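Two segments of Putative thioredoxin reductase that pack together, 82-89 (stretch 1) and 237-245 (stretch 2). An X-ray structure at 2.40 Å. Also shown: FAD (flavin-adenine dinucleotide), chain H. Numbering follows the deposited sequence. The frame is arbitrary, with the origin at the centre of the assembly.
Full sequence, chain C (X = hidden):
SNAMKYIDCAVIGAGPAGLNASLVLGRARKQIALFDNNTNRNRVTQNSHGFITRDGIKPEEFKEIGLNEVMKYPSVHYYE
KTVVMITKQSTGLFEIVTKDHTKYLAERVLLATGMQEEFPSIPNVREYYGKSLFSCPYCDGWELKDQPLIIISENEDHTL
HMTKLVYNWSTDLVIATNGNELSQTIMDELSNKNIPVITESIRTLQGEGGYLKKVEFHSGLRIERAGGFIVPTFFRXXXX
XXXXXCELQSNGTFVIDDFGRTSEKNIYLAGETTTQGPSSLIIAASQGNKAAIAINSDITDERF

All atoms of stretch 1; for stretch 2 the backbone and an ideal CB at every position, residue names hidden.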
# COMPACT_ATOMS: atom_id res chain seq x y z
N THR C 82 14.23 -7.08 21.80
CA THR C 82 13.21 -6.17 22.32
C THR C 82 13.85 -4.81 22.60
O THR C 82 14.80 -4.72 23.37
CB THR C 82 12.55 -6.69 23.63
OG1 THR C 82 11.82 -7.90 23.37
CG2 THR C 82 11.59 -5.67 24.20
N VAL C 83 13.35 -3.76 21.95
CA VAL C 83 13.74 -2.39 22.27
C VAL C 83 12.88 -1.95 23.45
O VAL C 83 11.65 -2.03 23.39
CB VAL C 83 13.50 -1.43 21.07
CG1 VAL C 83 13.73 0.02 21.49
CG2 VAL C 83 14.39 -1.80 19.89
N VAL C 84 13.53 -1.50 24.52
CA VAL C 84 12.80 -1.06 25.71
C VAL C 84 12.77 0.46 25.85
O VAL C 84 11.95 1.00 26.62
CB VAL C 84 13.41 -1.66 27.01
CG1 VAL C 84 13.30 -3.18 27.01
CG2 VAL C 84 14.86 -1.25 27.14
N MSE C 85 13.65 1.15 25.13
CA MSE C 85 13.80 2.60 25.29
C MSE C 85 14.43 3.31 24.07
O MSE C 85 15.32 2.77 23.42
CB MSE C 85 14.60 2.90 26.56
CG MSE C 85 14.77 4.37 26.89
SE MSE C 85 15.28 4.57 28.76
CE MSE C 85 14.10 3.21 29.47
N ILE C 86 13.95 4.51 23.76
CA ILE C 86 14.50 5.33 22.68
C ILE C 86 14.57 6.78 23.14
O ILE C 86 13.54 7.41 23.33
CB ILE C 86 13.64 5.25 21.40
CG1 ILE C 86 13.49 3.80 20.94
CG2 ILE C 86 14.25 6.09 20.28
CD1 ILE C 86 12.25 3.54 20.12
N THR C 87 15.79 7.30 23.31
CA THR C 87 16.01 8.63 23.89
C THR C 87 16.72 9.62 22.97
O THR C 87 17.82 9.35 22.47
CB THR C 87 16.86 8.54 25.17
OG1 THR C 87 16.65 7.28 25.81
CG2 THR C 87 16.52 9.69 26.12
N LYS C 88 16.12 10.79 22.79
CA LYS C 88 16.81 11.92 22.15
C LYS C 88 18.02 12.30 22.99
O LYS C 88 17.88 12.61 24.17
CB LYS C 88 15.86 13.11 22.03
CG LYS C 88 16.49 14.39 21.53
CD LYS C 88 15.90 14.82 20.19
CE LYS C 88 16.50 16.16 19.73
NZ LYS C 88 16.37 16.38 18.25
N GLN C 89 19.20 12.27 22.39
CA GLN C 89 20.44 12.68 23.07
C GLN C 89 20.68 14.16 22.89
O GLN C 89 20.07 14.79 22.03
CB GLN C 89 21.66 11.91 22.54
CG GLN C 89 21.60 10.40 22.73
CD GLN C 89 21.70 9.97 24.18
OE1 GLN C 89 20.73 9.49 24.77
NE2 GLN C 89 22.88 10.14 24.77
N UNK C 237 1.79 -0.98 22.10
CA UNK C 237 2.41 -1.85 23.11
C UNK C 237 3.58 -1.16 23.84
O UNK C 237 3.81 -1.43 25.02
CB UNK C 237 2.90 -3.14 22.45
N UNK C 238 4.29 -0.26 23.15
CA UNK C 238 5.42 0.44 23.75
C UNK C 238 5.07 1.85 24.16
O UNK C 238 3.98 2.33 23.86
CB UNK C 238 6.60 0.47 22.78
N UNK C 239 6.02 2.52 24.83
CA UNK C 239 5.85 3.91 25.24
C UNK C 239 6.86 4.76 24.51
O UNK C 239 7.43 5.68 25.09
CB UNK C 239 6.00 4.07 26.75
N UNK C 240 7.08 4.45 23.23
CA UNK C 240 8.11 5.14 22.46
C UNK C 240 7.70 6.56 22.12
O UNK C 240 8.53 7.46 22.14
CB UNK C 240 8.42 4.37 21.18
N UNK C 241 6.42 6.76 21.82
CA UNK C 241 5.92 8.09 21.46
C UNK C 241 5.95 9.07 22.65
O UNK C 241 6.15 10.28 22.47
CB UNK C 241 4.49 7.98 20.92
N UNK C 242 5.78 8.54 23.86
CA UNK C 242 5.85 9.37 25.06
C UNK C 242 7.29 9.70 25.39
O UNK C 242 7.63 10.86 25.64
CB UNK C 242 5.18 8.67 26.25
N UNK C 243 8.14 8.68 25.39
CA UNK C 243 9.54 8.90 25.75
C UNK C 243 10.36 9.67 24.70
O UNK C 243 11.50 10.07 24.98
CB UNK C 243 10.20 7.55 26.01
N UNK C 244 9.75 9.91 23.54
CA UNK C 244 10.32 10.74 22.48
C UNK C 244 9.64 12.11 22.36
O UNK C 244 10.12 12.98 21.64
CB UNK C 244 10.22 10.00 21.14
N UNK C 245 8.51 12.27 23.04
CA UNK C 245 7.79 13.53 23.02
C UNK C 245 7.10 13.93 21.71
O UNK C 245 7.06 15.11 21.36
CB UNK C 245 8.77 14.64 23.40
PA FAD H . 3.07 -5.51 12.59
O1A FAD H . 3.22 -6.46 11.51
O2A FAD H . 2.30 -5.93 13.74
O5B FAD H . 4.52 -5.17 13.02
C5B FAD H . 4.89 -4.74 14.29
C4B FAD H . 6.26 -5.29 14.52
O4B FAD H . 6.88 -4.50 15.49
C3B FAD H . 6.16 -6.69 15.07
O3B FAD H . 6.99 -7.56 14.30
C2B FAD H . 6.75 -6.59 16.44
O2B FAD H . 7.55 -7.74 16.65
C1B FAD H . 7.59 -5.35 16.35
N9A FAD H . 7.81 -4.70 17.64
C8A FAD H . 6.89 -4.10 18.39
N7A FAD H . 7.43 -3.62 19.51
C5A FAD H . 8.72 -3.91 19.49
C6A FAD H . 9.87 -3.69 20.36
N6A FAD H . 9.73 -3.05 21.52
N1A FAD H . 11.04 -4.15 19.97
C2A FAD H . 11.20 -4.80 18.82
N3A FAD H . 10.21 -5.03 17.98
C4A FAD H . 8.97 -4.62 18.26
N1 FAD H . -4.03 -8.56 7.52
C2 FAD H . -4.20 -8.95 6.26
O2 FAD H . -3.86 -8.20 5.37
N3 FAD H . -4.74 -10.11 5.94
C4 FAD H . -5.13 -10.96 6.85
O4 FAD H . -5.64 -12.02 6.52
C4X FAD H . -4.98 -10.61 8.27
N5 FAD H . -5.37 -11.44 9.24
C5X FAD H . -5.20 -11.09 10.51
C6 FAD H . -5.61 -11.96 11.48
C7 FAD H . -5.46 -11.65 12.81
C7M FAD H . -5.91 -12.61 13.86
C8 FAD H . -4.85 -10.37 13.17
C8M FAD H . -4.67 -10.01 14.60
C9 FAD H . -4.44 -9.49 12.19
C9A FAD H . -4.59 -9.80 10.87
N10 FAD H . -4.18 -8.92 9.88
C10 FAD H . -4.38 -9.32 8.56
C1' FAD H . -3.59 -7.64 10.21
C2' FAD H . -2.13 -7.52 9.86
O2' FAD H . -1.46 -8.41 10.71
C3' FAD H . -1.68 -6.12 10.17
O3' FAD H . -2.55 -5.25 9.50
C4' FAD H . -0.26 -5.81 9.75
O4' FAD H . 0.62 -6.65 10.46
C5' FAD H . 0.15 -4.40 10.06
O5' FAD H . 1.54 -4.32 9.85
P FAD H . 2.52 -3.45 10.70
O1P FAD H . 3.84 -3.57 10.12
O2P FAD H . 1.97 -2.13 10.83
O3P FAD H . 2.54 -4.10 12.13

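At position 237 nothing of stretch 1 lies within 5.5 Å of the ideal CB, and phi of -73° admits most residues, proline included. The deposited residue is P237, which makes no contact with stretch 1.

Position 238 directs its CA-to-CB bond toward stretch 1 but is still distant from it, and the adenine of FAD lies alongside, its amino group N6A turned into the gap between the two stretches. The adenine presents an amino group, N6A, beside the ring acceptor N7A, so a side chain carrying both an acceptor and a donor would suit; a lone hydroxyl could serve one of the two. The residue is N238. Its amide reads both atoms, FAD N6A donating to N238 OD1 at 2.9 Å and N238 ND2 donating to FAD N7A at 3.1 Å. Stretch 1 addresses the same base through V83: V83 N donates to FAD N1A (3.1 Å) and FAD N6A to V83 O (2.9 Å), so the amino group is shared between the two stretches.

Position 239 points sideways into open space, where many polar residues would fit. It is Q239, whose backbone O accepts a bond from N of 243 at 3.1 Å.

At 240 the CB points sideways, yet lies 4.1 Å from I86 CD1, with V83 CG1 farther along the strand. A large apolar side chain, aromatic or aliphatic, could span them. F240 does so with chi1 in the m well: I86 CD1 sits over one ring face, 3.5 Å from the F240 ring centroid in a CH-pi contact, while F240 CZ reaches V83 CG1 at 3.5 Å. V83 O and FAD N6A lie at the ring edge.

Positions 241 and 242 are out of reach of stretch 1, which therefore sets no preference. They are I241 and E242.

Position 243 points toward the strand, its CB 4.3 Å from I86 O. The amide of I86 also faces this side, so a long side chain ending in an acceptor, such as glutamine or glutamate, would suit. Q243 extends with chi1 p and chi2 t, and I86 N donates to Q243 OE1 at 3.2 Å with a bent angle of 141°. A water joins the backbones, accepting from K88 N and donating to Q243 O, both at 2.7 Å.

At 244 the CB is sideways, 4.7 Å from I86 O, with I86 CG2 nearby; a branched aliphatic or methionine could fill the space. L244 packs CD2 against I86 CG2 at 3.6 Å.

Position 245 has phi of 70°, which favours glycine. G245 closes the turn in a Schellman motif, its N bonding E242 O at 3.1 Å.

Stretch 2 237-245: PNQFIEQLG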
# COMPACT_ATOMS: atom_id res chain seq x y z
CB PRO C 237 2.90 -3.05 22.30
CG PRO C 237 3.17 -2.47 20.93
CD PRO C 237 2.14 -1.39 20.72
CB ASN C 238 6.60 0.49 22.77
CG ASN C 238 6.86 -0.85 22.14
OD1 ASN C 238 7.50 -1.71 22.73
ND2 ASN C 238 6.35 -1.04 20.92
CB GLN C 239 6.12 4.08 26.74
CG GLN C 239 6.03 2.82 27.56
CD GLN C 239 4.63 2.29 27.60
OE1 GLN C 239 3.69 3.04 27.84
NE2 GLN C 239 4.47 0.99 27.33
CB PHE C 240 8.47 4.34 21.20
CG PHE C 240 9.12 3.03 21.50
CD1 PHE C 240 8.96 1.95 20.64
CD2 PHE C 240 9.88 2.86 22.65
CE1 PHE C 240 9.56 0.73 20.92
CE2 PHE C 240 10.47 1.66 22.93
CZ PHE C 240 10.31 0.58 22.08
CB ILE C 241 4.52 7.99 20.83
CG1 ILE C 241 4.63 8.13 19.30
CG2 ILE C 241 3.57 9.02 21.44
CD1 ILE C 241 3.37 7.78 18.57
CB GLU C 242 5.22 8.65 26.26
CG GLU C 242 4.72 7.25 25.96
CD GLU C 242 3.22 7.19 25.76
OE1 GLU C 242 2.54 8.19 26.06
OE2 GLU C 242 2.73 6.14 25.30
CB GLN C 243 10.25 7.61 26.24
CG GLN C 243 10.51 6.51 25.23
CD GLN C 243 10.68 5.14 25.91
OE1 GLN C 243 11.14 4.18 25.30
NE2 GLN C 243 10.29 5.06 27.16
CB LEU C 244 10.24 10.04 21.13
CG LEU C 244 11.12 8.81 20.93
CD1 LEU C 244 10.65 8.02 19.72
CD2 LEU C 244 12.56 9.23 20.79
O HOH W 1 13.91 11.22 24.36
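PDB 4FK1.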